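Local atomic coordinates of poly-beta-hydroxybuterate polymerase (Cupriavidus necator, PDB entry 5T6O), a protein that probably polymerises hydroxybutyryl units from their coenzyme A thioesters into polyhydroxybutyrate, as a class I synthase represented here by its catalytic domain. Residues A10-A15 with I52-P57; L40-P45 with S60-V65; L188-T193 with G227-L232. The protein carries 1 engineered substitution. All coordinates share one frame; numbering follows the deposited sequence.

Interaction 1. Residues A10-A15 with I52-P57; sequences AVTEGA and ILDLQP
Asp54 reaches across to Thr12 and holds it with both carboxylate oxygens. Asp54 OD1 takes a short hydrogen bond of 2.6 Å from Thr12 OG1. The hydroxyl comes from the syn side of OD1, 33° out of the carboxylate plane. Asp54 OD2 uses its syn lone pair for Thr12 N, at 3.3 Å. The side chains of Thr12 and Asp54 cross obliquely. Torsions bring the two groups together: Asp54 CG is anti to its backbone N (chi1 -179°). Thr12 OG1 lies beside its own N, where the hydroxyl and the amide can serve one carboxylate. Two bonds from one residue to two oxygens should limit rotation of the acid group.

The backbone next to this grip is also close. Ala10 N donates to Leu55 O at 3.0 Å, and more weakly to Asp54 O at the same distance. A CA-H...O contact, Ala10 CA to Asp54 O at 3.1 Å, lies beside these bonds. This side is buried.

The other side is looser and nearer solvent. A water accepts from Val11 N and lies 2.9 Å from Asp54 OD1, and so probably links the Val11 amide with the carboxylate. Beyond it, partly exposed Val11 meets exposed Pro57. Val11 CG2 rests on Pro57 CG, at 3.7 Å, with CD of the same ring a little farther off.

The contact ties the lead-in to strand 14-19 to the loop between strand 40-43 and helix 61-67. Asp54 OD1 is also hydrogen-bonded to Ser60 OG just before that helix. Thr12 packs on Arg63 of helix 61-67, Leu55 on Asp221 of helix 220-227, and Leu53 on Phe118 of strand 113-118.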
ATOM      1  N   ALA A  10     -37.118  -7.650   2.807  1.00 26.14           N
ATOM      2  CA  ALA A  10     -37.458  -8.621   1.764  1.00 25.05           C
ATOM      3  C   ALA A  10     -38.971  -8.710   1.563  1.00 27.47           C
ATOM      4  O   ALA A  10     -39.560  -9.793   1.589  1.00 25.65           O
ATOM      5  CB  ALA A  10     -36.862  -9.995   2.078  1.00 22.51           C
ATOM      6  N   VAL A  11     -39.608  -7.556   1.344  1.00 24.94           N
ATOM      7  CA  VAL A  11     -41.065  -7.497   1.284  1.00 26.55           C
ATOM      8  C   VAL A  11     -41.582  -7.181  -0.117  1.00 27.85           C
ATOM      9  O   VAL A  11     -42.785  -6.969  -0.285  1.00 28.62           O
ATOM     10  CB  VAL A  11     -41.634  -6.498   2.308  1.00 31.01           C
ATOM     11  CG1 VAL A  11     -41.326  -6.967   3.728  1.00 33.97           C
ATOM     12  CG2 VAL A  11     -41.096  -5.088   2.054  1.00 27.67           C
ATOM     13  N   THR A  12     -40.731  -7.175  -1.140  1.00 22.56           N
ATOM     14  CA  THR A  12     -41.274  -6.923  -2.474  1.00 25.41           C
ATOM     15  C   THR A  12     -42.205  -8.067  -2.862  1.00 23.16           C
ATOM     16  O   THR A  12     -41.899  -9.237  -2.619  1.00 27.03           O
ATOM     17  CB  THR A  12     -40.153  -6.744  -3.492  1.00 28.77           C
ATOM     18  OG1 THR A  12     -39.351  -5.622  -3.091  1.00 27.05           O
ATOM     19  CG2 THR A  12     -40.725  -6.465  -4.910  1.00 26.74           C
ATOM     20  N   GLU A  13     -43.371  -7.726  -3.419  1.00 22.65           N
ATOM     21  CA  GLU A  13     -44.424  -8.722  -3.610  1.00 25.83           C
ATOM     22  C   GLU A  13     -44.048  -9.713  -4.707  1.00 28.74           C
ATOM     23  O   GLU A  13     -43.615  -9.316  -5.797  1.00 27.05           O
ATOM     24  CB  GLU A  13     -45.754  -8.034  -3.944  1.00 28.38           C
ATOM     25  CG  GLU A  13     -46.939  -9.006  -4.072  1.00 29.97           C
ATOM     26  CD  GLU A  13     -48.301  -8.319  -4.069  1.00 32.45           C
ATOM     27  OE1 GLU A  13     -48.353  -7.076  -3.973  1.00 32.82           O
ATOM     28  OE2 GLU A  13     -49.327  -9.036  -4.178  1.00 34.47           O
ATOM     29  N   GLY A  14     -44.230 -11.002  -4.422  1.00 26.13           N
ATOM     30  CA  GLY A  14     -43.849 -12.037  -5.366  1.00 24.87           C
ATOM     31  C   GLY A  14     -44.351 -13.397  -4.925  1.00 28.34           C
ATOM     32  O   GLY A  14     -45.089 -13.521  -3.948  1.00 25.83           O
ATOM     33  N   ALA A  15     -43.936 -14.427  -5.669  1.00 26.61           N
ATOM     34  CA  ALA A  15     -44.300 -15.803  -5.356  1.00 24.38           C
ATOM     35  C   ALA A  15     -43.124 -16.724  -5.643  1.00 28.45           C
ATOM     36  O   ALA A  15     -42.345 -16.489  -6.571  1.00 25.17           O
ATOM     37  CB  ALA A  15     -45.516 -16.273  -6.165  1.00 24.91           C
ATOM     38  N   ILE A  52     -30.079  -8.950   0.733  1.00 22.67           N
ATOM     39  CA  ILE A  52     -29.293  -7.734   0.537  1.00 21.65           C
ATOM     40  C   ILE A  52     -29.741  -7.029  -0.742  1.00 24.50           C
ATOM     41  O   ILE A  52     -29.655  -5.800  -0.845  1.00 25.26           O
ATOM     42  CB  ILE A  52     -27.775  -8.052   0.512  1.00 25.36           C
ATOM     43  CG1 ILE A  52     -26.941  -6.760   0.544  1.00 26.65           C
ATOM     44  CG2 ILE A  52     -27.405  -8.886  -0.726  1.00 24.85           C
ATOM     45  CD1 ILE A  52     -27.255  -5.850   1.707  1.00 24.21           C
ATOM     46  N   LEU A  53     -30.270  -7.783  -1.709  1.00 22.89           N
ATOM     47  CA  LEU A  53     -30.770  -7.223  -2.965  1.00 22.72           C
ATOM     48  C   LEU A  53     -32.223  -6.782  -2.888  1.00 23.61           C
ATOM     49  O   LEU A  53     -32.719  -6.195  -3.851  1.00 23.25           O
ATOM     50  CB  LEU A  53     -30.631  -8.248  -4.094  1.00 24.74           C
ATOM     51  CG  LEU A  53     -29.200  -8.713  -4.361  1.00 28.07           C
ATOM     52  CD1 LEU A  53     -29.176  -9.706  -5.490  1.00 29.62           C
ATOM     53  CD2 LEU A  53     -28.325  -7.499  -4.685  1.00 26.69           C
ATOM     54  N   ASP A  54     -32.919  -7.069  -1.788  1.00 22.87           N
ATOM     55  CA  ASP A  54     -34.308  -6.628  -1.590  1.00 22.44           C
ATOM     56  C   ASP A  54     -34.464  -6.238  -0.122  1.00 27.10           C
ATOM     57  O   ASP A  54     -35.295  -6.764   0.605  1.00 26.79           O
ATOM     58  CB  ASP A  54     -35.302  -7.724  -1.983  1.00 22.46           C
ATOM     59  CG  ASP A  54     -36.764  -7.290  -1.805  1.00 28.84           C
ATOM     60  OD1 ASP A  54     -37.047  -6.089  -1.958  1.00 26.87           O
ATOM     61  OD2 ASP A  54     -37.627  -8.149  -1.505  1.00 27.14           O
ATOM     62  N   LEU A  55     -33.613  -5.315   0.334  1.00 24.39           N
ATOM     63  CA  LEU A  55     -33.441  -5.116   1.770  1.00 27.55           C
ATOM     64  C   LEU A  55     -34.666  -4.445   2.379  1.00 33.88           C
ATOM     65  O   LEU A  55     -35.579  -5.128   2.846  1.00 38.33           O
ATOM     66  CB  LEU A  55     -32.150  -4.321   2.035  1.00 25.15           C
ATOM     67  CG  LEU A  55     -31.666  -4.277   3.489  1.00 29.36           C
ATOM     68  CD1 LEU A  55     -31.586  -5.676   4.115  1.00 29.63           C
ATOM     69  CD2 LEU A  55     -30.310  -3.573   3.577  1.00 30.66           C
ATOM     70  N   GLN A  56     -34.724  -3.132   2.373  1.00 36.02           N
ATOM     71  CA  GLN A  56     -35.977  -2.472   2.695  1.00 32.53           C
ATOM     72  C   GLN A  56     -36.550  -1.841   1.430  1.00 34.46           C
ATOM     73  O   GLN A  56     -35.851  -1.732   0.417  1.00 32.19           O
ATOM     74  CB  GLN A  56     -35.764  -1.421   3.791  1.00 37.65           C
ATOM     75  CG  GLN A  56     -35.209  -2.025   5.077  1.00 38.05           C
ATOM     76  CD  GLN A  56     -35.081  -1.015   6.188  1.00 36.62           C
ATOM     77  OE1 GLN A  56     -33.983  -0.738   6.664  1.00 45.66           O
ATOM     78  NE2 GLN A  56     -36.210  -0.455   6.615  1.00 39.26           N
ATOM     79  N   PRO A  57     -37.834  -1.471   1.422  1.00 33.53           N
ATOM     80  CA  PRO A  57     -38.424  -0.975   0.171  1.00 27.75           C
ATOM     81  C   PRO A  57     -37.657   0.177  -0.469  1.00 33.70           C
ATOM     82  O   PRO A  57     -37.471   0.176  -1.691  1.00 33.97           O
ATOM     83  CB  PRO A  57     -39.831  -0.555   0.606  1.00 30.87           C
ATOM     84  CG  PRO A  57     -40.163  -1.551   1.667  1.00 32.13           C
ATOM     85  CD  PRO A  57     -38.871  -1.754   2.434  1.00 35.52           C
TER
HETATM   86  O   HOH W   1     -38.124  -5.095   0.549  1.00 27.58           O

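Interaction 2. Residues L40-P45 with S60-V65; sequences LLMVPP and SLVRHV
Leu40 opens the strand by turning its side chain to the helix, where its CD2 meets Val65 CG1 at 4.1 Å. The two side chains cross at about a right angle. Leu40 CG is anti to the backbone N, and beyond it CD2 makes the touch. Leu40 also packs on Trp351 of helix 348-358, as does Val65, so this end of the contact has an aromatic neighbour.

Leu41 bonds through its backbone to Asn114 and Leu116 of strand 113-118. Strand 40-43 thus lies between strands 113-118 and 72-77, all three parallel in the large sheet. With helix 61-67 and strand 72-77 it makes a beta-alpha-beta unit of the alpha/beta hydrolase fold. The helix segment runs antiparallel to the strand, at 173°, with the axes 11.5 Å apart. Side chains from both elements fill this distance.

Met42 supplies much of this layer. Its CB points to the helix, and beyond CG the chain is extended (chi2 -168°, chi3 -180°), so it reaches far out from the sheet. The sulfur SD touches Val62 CG2 at 3.9 Å. The terminal CE goes further, to Val65 CG2 at 4.1 Å, and to Leu61 CD2 at 4.2 Å. Met42 and Val65 run alongside one another with opposed directions. One flexible side chain therefore meets three helix residues, all buried.

After Val43 the strand ends, and Pro44 leaves the helix behind. Its carbonyl O bonds to Trp77 NE1. The helix has its own start fixed at the N-cap: Arg63 N gives Ser60 OG a nearly straight hydrogen bond of 2.8 Å.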
ATOM      1  N   LEU A  40     -35.209 -10.666 -16.154  1.00 27.31           N
ATOM      2  CA  LEU A  40     -33.898 -10.679 -15.509  1.00 26.34           C
ATOM      3  C   LEU A  40     -33.892 -11.717 -14.395  1.00 26.56           C
ATOM      4  O   LEU A  40     -34.730 -11.656 -13.488  1.00 26.47           O
ATOM      5  CB  LEU A  40     -33.545  -9.303 -14.936  1.00 23.23           C
ATOM      6  CG  LEU A  40     -32.251  -9.250 -14.119  1.00 22.41           C
ATOM      7  CD1 LEU A  40     -31.044  -9.427 -15.042  1.00 22.09           C
ATOM      8  CD2 LEU A  40     -32.165  -7.920 -13.360  1.00 24.49           C
ATOM      9  N   LEU A  41     -32.937 -12.652 -14.450  1.00 22.69           N
ATOM     10  CA  LEU A  41     -32.744 -13.638 -13.386  1.00 23.61           C
ATOM     11  C   LEU A  41     -31.574 -13.194 -12.516  1.00 24.49           C
ATOM     12  O   LEU A  41     -30.441 -13.080 -12.998  1.00 25.49           O
ATOM     13  CB  LEU A  41     -32.495 -15.040 -13.955  1.00 22.46           C
ATOM     14  CG  LEU A  41     -31.985 -16.063 -12.930  1.00 26.14           C
ATOM     15  CD1 LEU A  41     -33.081 -16.421 -11.914  1.00 23.61           C
ATOM     16  CD2 LEU A  41     -31.462 -17.333 -13.631  1.00 25.39           C
ATOM     17  N   MET A  42     -31.850 -12.940 -11.240  1.00 21.71           N
ATOM     18  CA  MET A  42     -30.819 -12.552 -10.289  1.00 25.40           C
ATOM     19  C   MET A  42     -30.299 -13.771  -9.537  1.00 26.28           C
ATOM     20  O   MET A  42     -31.089 -14.547  -8.980  1.00 25.24           O
ATOM     21  CB  MET A  42     -31.363 -11.532  -9.296  1.00 26.03           C
ATOM     22  CG  MET A  42     -31.804 -10.229  -9.917  1.00 26.55           C
ATOM     23  SD  MET A  42     -32.069  -9.053  -8.576  1.00 27.92           S
ATOM     24  CE  MET A  42     -32.574  -7.612  -9.511  1.00 22.75           C
ATOM     25  N   VAL A  43     -28.973 -13.921  -9.509  1.00 21.85           N
ATOM     26  CA  VAL A  43     -28.308 -14.971  -8.737  1.00 23.42           C
ATOM     27  C   VAL A  43     -27.528 -14.306  -7.609  1.00 22.69           C
ATOM     28  O   VAL A  43     -26.419 -13.793  -7.825  1.00 21.86           O
ATOM     29  CB  VAL A  43     -27.392 -15.838  -9.615  1.00 22.98           C
ATOM     30  CG1 VAL A  43     -26.719 -16.949  -8.762  1.00 22.90           C
ATOM     31  CG2 VAL A  43     -28.195 -16.453 -10.773  1.00 26.96           C
ATOM     32  N   PRO A  44     -28.085 -14.272  -6.407  1.00 24.78           N
ATOM     33  CA  PRO A  44     -27.416 -13.639  -5.280  1.00 22.12           C
ATOM     34  C   PRO A  44     -26.363 -14.559  -4.689  1.00 23.72           C
ATOM     35  O   PRO A  44     -26.295 -15.745  -5.038  1.00 22.98           O
ATOM     36  CB  PRO A  44     -28.561 -13.396  -4.281  1.00 27.83           C
ATOM     37  CG  PRO A  44     -29.841 -13.825  -5.016  1.00 39.71           C
ATOM     38  CD  PRO A  44     -29.410 -14.790  -6.049  1.00 30.50           C
ATOM     39  N   PRO A  45     -25.524 -14.057  -3.785  1.00 24.81           N
ATOM     40  CA  PRO A  45     -24.587 -14.945  -3.082  1.00 24.21           C
ATOM     41  C   PRO A  45     -25.323 -15.971  -2.235  1.00 24.11           C
ATOM     42  O   PRO A  45     -26.447 -15.742  -1.778  1.00 23.63           O
ATOM     43  CB  PRO A  45     -23.784 -13.981  -2.195  1.00 21.98           C
ATOM     44  CG  PRO A  45     -24.733 -12.789  -1.996  1.00 24.71           C
ATOM     45  CD  PRO A  45     -25.407 -12.656  -3.335  1.00 26.86           C
ATOM     46  N   SER A  60     -34.349  -1.340  -2.020  1.00 23.70           N
ATOM     47  CA  SER A  60     -34.421  -2.624  -2.715  1.00 22.90           C
ATOM     48  C   SER A  60     -33.995  -2.482  -4.177  1.00 24.15           C
ATOM     49  O   SER A  60     -34.616  -1.732  -4.943  1.00 23.68           O
ATOM     50  CB  SER A  60     -35.844  -3.177  -2.630  1.00 22.88           C
ATOM     51  OG  SER A  60     -36.046  -4.223  -3.569  1.00 23.75           O
ATOM     52  N   LEU A  61     -32.984  -3.253  -4.583  1.00 22.42           N
ATOM     53  CA  LEU A  61     -32.651  -3.319  -5.997  1.00 23.56           C
ATOM     54  C   LEU A  61     -33.727  -4.067  -6.770  1.00 25.83           C
ATOM     55  O   LEU A  61     -34.064  -3.688  -7.896  1.00 25.30           O
ATOM     56  CB  LEU A  61     -31.281  -3.980  -6.192  1.00 23.44           C
ATOM     57  CG  LEU A  61     -30.806  -4.038  -7.640  1.00 23.09           C
ATOM     58  CD1 LEU A  61     -30.414  -2.651  -8.138  1.00 24.12           C
ATOM     59  CD2 LEU A  61     -29.665  -5.048  -7.790  1.00 25.44           C
ATOM     60  N   VAL A  62     -34.282  -5.136  -6.183  1.00 23.26           N
ATOM     61  CA  VAL A  62     -35.354  -5.862  -6.859  1.00 22.92           C
ATOM     62  C   VAL A  62     -36.507  -4.924  -7.181  1.00 26.12           C
ATOM     63  O   VAL A  62     -36.958  -4.840  -8.331  1.00 24.68           O
ATOM     64  CB  VAL A  62     -35.833  -7.056  -6.014  1.00 22.82           C
ATOM     65  CG1 VAL A  62     -37.104  -7.610  -6.603  1.00 26.68           C
ATOM     66  CG2 VAL A  62     -34.749  -8.147  -5.964  1.00 20.61           C
ATOM     67  N   ARG A  63     -37.014  -4.209  -6.169  1.00 23.61           N
ATOM     68  CA  ARG A  63     -38.164  -3.344  -6.419  1.00 24.92           C
ATOM     69  C   ARG A  63     -37.836  -2.290  -7.466  1.00 29.01           C
ATOM     70  O   ARG A  63     -38.665  -1.974  -8.325  1.00 24.90           O
ATOM     71  CB  ARG A  63     -38.635  -2.682  -5.126  1.00 25.44           C
ATOM     72  CG  ARG A  63     -39.975  -1.948  -5.276  1.00 28.91           C
ATOM     73  CD  ARG A  63     -40.280  -1.084  -4.057  1.00 36.48           C
ATOM     74  NE  ARG A  63     -39.246  -0.064  -3.852  1.00 48.44           N
ATOM     75  CZ  ARG A  63     -39.272   1.148  -4.403  1.00 50.99           C
ATOM     76  NH1 ARG A  63     -40.283   1.499  -5.191  1.00 45.52           N
ATOM     77  NH2 ARG A  63     -38.290   2.013  -4.168  1.00 47.95           N
ATOM     78  N   HIS A  64     -36.623  -1.739  -7.420  1.00 26.34           N
ATOM     79  CA  HIS A  64     -36.262  -0.727  -8.401  1.00 23.49           C
ATOM     80  C   HIS A  64     -36.309  -1.285  -9.822  1.00 26.23           C
ATOM     81  O   HIS A  64     -36.802  -0.618 -10.742  1.00 27.09           O
ATOM     82  CB  HIS A  64     -34.875  -0.172  -8.085  1.00 27.33           C
ATOM     83  CG  HIS A  64     -34.460   0.934  -8.999  1.00 29.11           C
ATOM     84  ND1 HIS A  64     -34.876   2.235  -8.827  1.00 30.77           N
ATOM     85  CD2 HIS A  64     -33.697   0.923 -10.118  1.00 28.36           C
ATOM     86  CE1 HIS A  64     -34.378   2.985  -9.795  1.00 32.40           C
ATOM     87  NE2 HIS A  64     -33.654   2.214 -10.589  1.00 28.92           N
ATOM     88  N   VAL A  65     -35.800  -2.505 -10.026  1.00 23.59           N
ATOM     89  CA  VAL A  65     -35.767  -3.074 -11.376  1.00 23.01           C
ATOM     90  C   VAL A  65     -37.180  -3.410 -11.846  1.00 24.25           C
ATOM     91  O   VAL A  65     -37.533  -3.180 -13.010  1.00 26.77           O
ATOM     92  CB  VAL A  65     -34.840  -4.303 -11.421  1.00 25.84           C
ATOM     93  CG1 VAL A  65     -34.910  -4.987 -12.780  1.00 27.53           C
ATOM     94  CG2 VAL A  65     -33.395  -3.889 -11.111  1.00 25.80           C
TER

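Interaction 3. Residues L188-T193 with G227-L232; sequences LELANT and GDATNL
Leu190 and Asn231 run alongside each other in one direction from one face of a small beta ladder. Leu190 CD2 comes to 3.6 Å from Asn231 OD1, at the oxygen end of the amide. Leu188 meets the same asparagine with two atoms. Its CB is 3.8 Å from Asn231 CG, and Leu188 CD1 lies 4.0 Å from Asn231 ND2. Asn231 CG stands beside its backbone N (chi1 -72°), and the amide lies against both leucines. The polar end is not left to the leucines: ND2 is hydrogen-bonded to Ala389 O, from the last residue of the chain, and to Pro80 O. Leu190 CD2 also touches Ala229 CB.

Strands 188-191 and 230-233 form a two-stranded antiparallel sheet, separate from the large sheet of the alpha/beta hydrolase fold. Leu190 with Asn231 is a non-hydrogen-bonded pair. The hydrogen-bonded pairs are Glu189 with Leu232 and Ala191 with Thr230. Glu189 N bonds Leu232 O, and Leu232 N returns to Glu189 O at 2.8 Å. Ala191 N bonds Thr230 O, also at 2.8 Å, but the bond is bent at the hydrogen (137°). Thr230 N gives Ala191 O a longer bond of 3.2 Å.

The other face carries Glu189, Ala191, Thr230 and Leu232. Here Ala191 CB packs on Leu232 CG at 3.7 Å, with Leu232 CD1 equally close. Thr230 OG1 bonds Cys46 O. Glu189 bends at chi2 (-62°), and its carboxylate turns from strand 230-233. Glu189 and Leu232 both pack on Tyr237 of helix 234-246, and Glu189 also packs on Asp201 of the second subunit.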
ATOM      1  N   LEU A 188     -21.129 -28.605   7.617  1.00 30.62           N
ATOM      2  CA  LEU A 188     -21.736 -27.306   7.381  1.00 26.95           C
ATOM      3  C   LEU A 188     -20.857 -26.291   8.085  1.00 33.66           C
ATOM      4  O   LEU A 188     -20.606 -26.419   9.287  1.00 38.26           O
ATOM      5  CB  LEU A 188     -23.157 -27.266   7.931  1.00 29.96           C
ATOM      6  CG  LEU A 188     -24.100 -28.332   7.386  1.00 36.52           C
ATOM      7  CD1 LEU A 188     -25.408 -28.321   8.165  1.00 36.32           C
ATOM      8  CD2 LEU A 188     -24.329 -28.096   5.903  1.00 30.47           C
ATOM      9  N   GLU A 189     -20.366 -25.310   7.350  1.00 25.84           N
ATOM     10  CA  GLU A 189     -19.537 -24.274   7.943  1.00 27.28           C
ATOM     11  C   GLU A 189     -20.274 -22.952   7.855  1.00 29.09           C
ATOM     12  O   GLU A 189     -20.735 -22.564   6.774  1.00 27.83           O
ATOM     13  CB  GLU A 189     -18.174 -24.179   7.261  1.00 28.23           C
ATOM     14  CG  GLU A 189     -17.237 -25.285   7.676  1.00 40.77           C
ATOM     15  CD  GLU A 189     -16.934 -25.256   9.174  1.00 47.57           C
ATOM     16  OE1 GLU A 189     -17.099 -24.185   9.823  1.00 46.03           O
ATOM     17  OE2 GLU A 189     -16.527 -26.309   9.698  1.00 53.88           O
ATOM     18  N   LEU A 190     -20.412 -22.289   8.999  1.00 24.36           N
ATOM     19  CA  LEU A 190     -21.028 -20.968   9.032  1.00 25.55           C
ATOM     20  C   LEU A 190     -20.257 -20.006   8.146  1.00 26.80           C
ATOM     21  O   LEU A 190     -19.022 -20.003   8.137  1.00 29.75           O
ATOM     22  CB  LEU A 190     -21.049 -20.429  10.460  1.00 27.65           C
ATOM     23  CG  LEU A 190     -22.064 -21.042  11.411  1.00 38.54           C
ATOM     24  CD1 LEU A 190     -21.759 -20.580  12.831  1.00 36.52           C
ATOM     25  CD2 LEU A 190     -23.471 -20.638  10.980  1.00 36.76           C
ATOM     26  N   ALA A 191     -20.994 -19.155   7.424  1.00 24.20           N
ATOM     27  CA  ALA A 191     -20.372 -18.161   6.555  1.00 28.83           C
ATOM     28  C   ALA A 191     -21.125 -16.848   6.638  1.00 29.17           C
ATOM     29  O   ALA A 191     -22.353 -16.830   6.751  1.00 26.26           O
ATOM     30  CB  ALA A 191     -20.345 -18.607   5.089  1.00 27.77           C
ATOM     31  N   ASN A 192     -20.383 -15.746   6.573  1.00 23.64           N
ATOM     32  CA  ASN A 192     -20.992 -14.447   6.358  1.00 23.87           C
ATOM     33  C   ASN A 192     -20.075 -13.647   5.447  1.00 25.23           C
ATOM     34  O   ASN A 192     -18.973 -14.078   5.105  1.00 24.86           O
ATOM     35  CB  ASN A 192     -21.269 -13.735   7.682  1.00 25.55           C
ATOM     36  CG  ASN A 192     -20.024 -13.548   8.504  1.00 30.30           C
ATOM     37  OD1 ASN A 192     -18.966 -13.240   7.978  1.00 30.61           O
ATOM     38  ND2 ASN A 192     -20.139 -13.764   9.801  1.00 31.91           N
ATOM     39  N   THR A 193     -20.545 -12.470   5.043  1.00 24.61           N
ATOM     40  CA  THR A 193     -19.861 -11.722   4.000  1.00 22.57           C
ATOM     41  C   THR A 193     -18.684 -10.934   4.556  1.00 20.36           C
ATOM     42  O   THR A 193     -17.564 -11.037   4.045  1.00 24.17           O
ATOM     43  CB  THR A 193     -20.846 -10.772   3.310  1.00 29.05           C
ATOM     44  OG1 THR A 193     -21.888 -11.536   2.693  1.00 26.52           O
ATOM     45  CG2 THR A 193     -20.138  -9.939   2.252  1.00 24.48           C
ATOM     46  N   GLY A 227     -25.421 -10.723   9.900  1.00 24.01           N
ATOM     47  CA  GLY A 227     -25.543 -11.631  11.030  1.00 25.23           C
ATOM     48  C   GLY A 227     -26.441 -12.818  10.784  1.00 31.24           C
ATOM     49  O   GLY A 227     -26.397 -13.785  11.547  1.00 30.66           O
ATOM     50  N   ASP A 228     -27.248 -12.754   9.727  1.00 24.93           N
ATOM     51  CA  ASP A 228     -28.174 -13.815   9.318  1.00 24.06           C
ATOM     52  C   ASP A 228     -27.354 -14.812   8.488  1.00 30.31           C
ATOM     53  O   ASP A 228     -27.360 -14.822   7.255  1.00 26.64           O
ATOM     54  CB  ASP A 228     -29.340 -13.198   8.552  1.00 26.73           C
ATOM     55  CG  ASP A 228     -30.500 -14.156   8.331  1.00 29.14           C
ATOM     56  OD1 ASP A 228     -30.401 -15.340   8.709  1.00 26.55           O
ATOM     57  OD2 ASP A 228     -31.526 -13.705   7.762  1.00 23.88           O
ATOM     58  N   ALA A 229     -26.591 -15.646   9.188  1.00 27.59           N
ATOM     59  CA  ALA A 229     -25.528 -16.403   8.529  1.00 26.84           C
ATOM     60  C   ALA A 229     -26.074 -17.612   7.768  1.00 22.24           C
ATOM     61  O   ALA A 229     -27.164 -18.113   8.036  1.00 21.78           O
ATOM     62  CB  ALA A 229     -24.494 -16.875   9.554  1.00 31.09           C
ATOM     63  N   THR A 230     -25.295 -18.078   6.792  1.00 23.52           N
ATOM     64  CA  THR A 230     -25.669 -19.253   6.026  1.00 23.97           C
ATOM     65  C   THR A 230     -24.607 -20.326   6.201  1.00 26.49           C
ATOM     66  O   THR A 230     -23.448 -20.026   6.489  1.00 29.09           O
ATOM     67  CB  THR A 230     -25.855 -18.924   4.545  1.00 22.64           C
ATOM     68  OG1 THR A 230     -24.647 -18.343   4.026  1.00 24.12           O
ATOM     69  CG2 THR A 230     -27.030 -17.943   4.386  1.00 22.66           C
ATOM     70  N   ASN A 231     -25.020 -21.577   6.046  1.00 22.19           N
ATOM     71  CA  ASN A 231     -24.083 -22.694   6.067  1.00 21.55           C
ATOM     72  C   ASN A 231     -23.546 -22.965   4.674  1.00 27.85           C
ATOM     73  O   ASN A 231     -24.289 -22.912   3.692  1.00 26.60           O
ATOM     74  CB  ASN A 231     -24.749 -23.964   6.587  1.00 22.69           C
ATOM     75  CG  ASN A 231     -25.014 -23.911   8.073  1.00 24.30           C
ATOM     76  OD1 ASN A 231     -24.178 -23.428   8.842  1.00 29.42           O
ATOM     77  ND2 ASN A 231     -26.188 -24.390   8.484  1.00 26.45           N
ATOM     78  N   LEU A 232     -22.258 -23.301   4.603  1.00 24.93           N
ATOM     79  CA  LEU A 232     -21.672 -23.772   3.359  1.00 23.12           C
ATOM     80  C   LEU A 232     -21.369 -25.251   3.492  1.00 22.86           C
ATOM     81  O   LEU A 232     -20.750 -25.649   4.483  1.00 25.20           O
ATOM     82  CB  LEU A 232     -20.380 -23.021   3.028  1.00 20.54           C
ATOM     83  CG  LEU A 232     -20.442 -21.500   2.843  1.00 26.92           C
ATOM     84  CD1 LEU A 232     -19.058 -20.967   2.479  1.00 26.81           C
ATOM     85  CD2 LEU A 232     -21.481 -21.127   1.764  1.00 25.21           C
TER

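In the fold
Interaction 2 is the most central of the three and wholly apolar between its segments. Interaction 1 lies farther out but is still a buried contact, whereas interaction 3 is only partly buried. Both rest largely on polar bonds. In interaction 1 a carboxylate does much of the work; in interaction 3 it is backbone pairing. Interactions 1 and 2 are neighbours, centres about 9 Å apart, and alternate along the chain. They share the loop that leads into helix 61-67, where Pro57 O also meets Arg63 NE at 2.8 Å. Interaction 3 stands apart, its centre about 20 Å from that of interaction 1 and 21 Å from that of interaction 2, in a separate two-stranded sheet that borders another subunit.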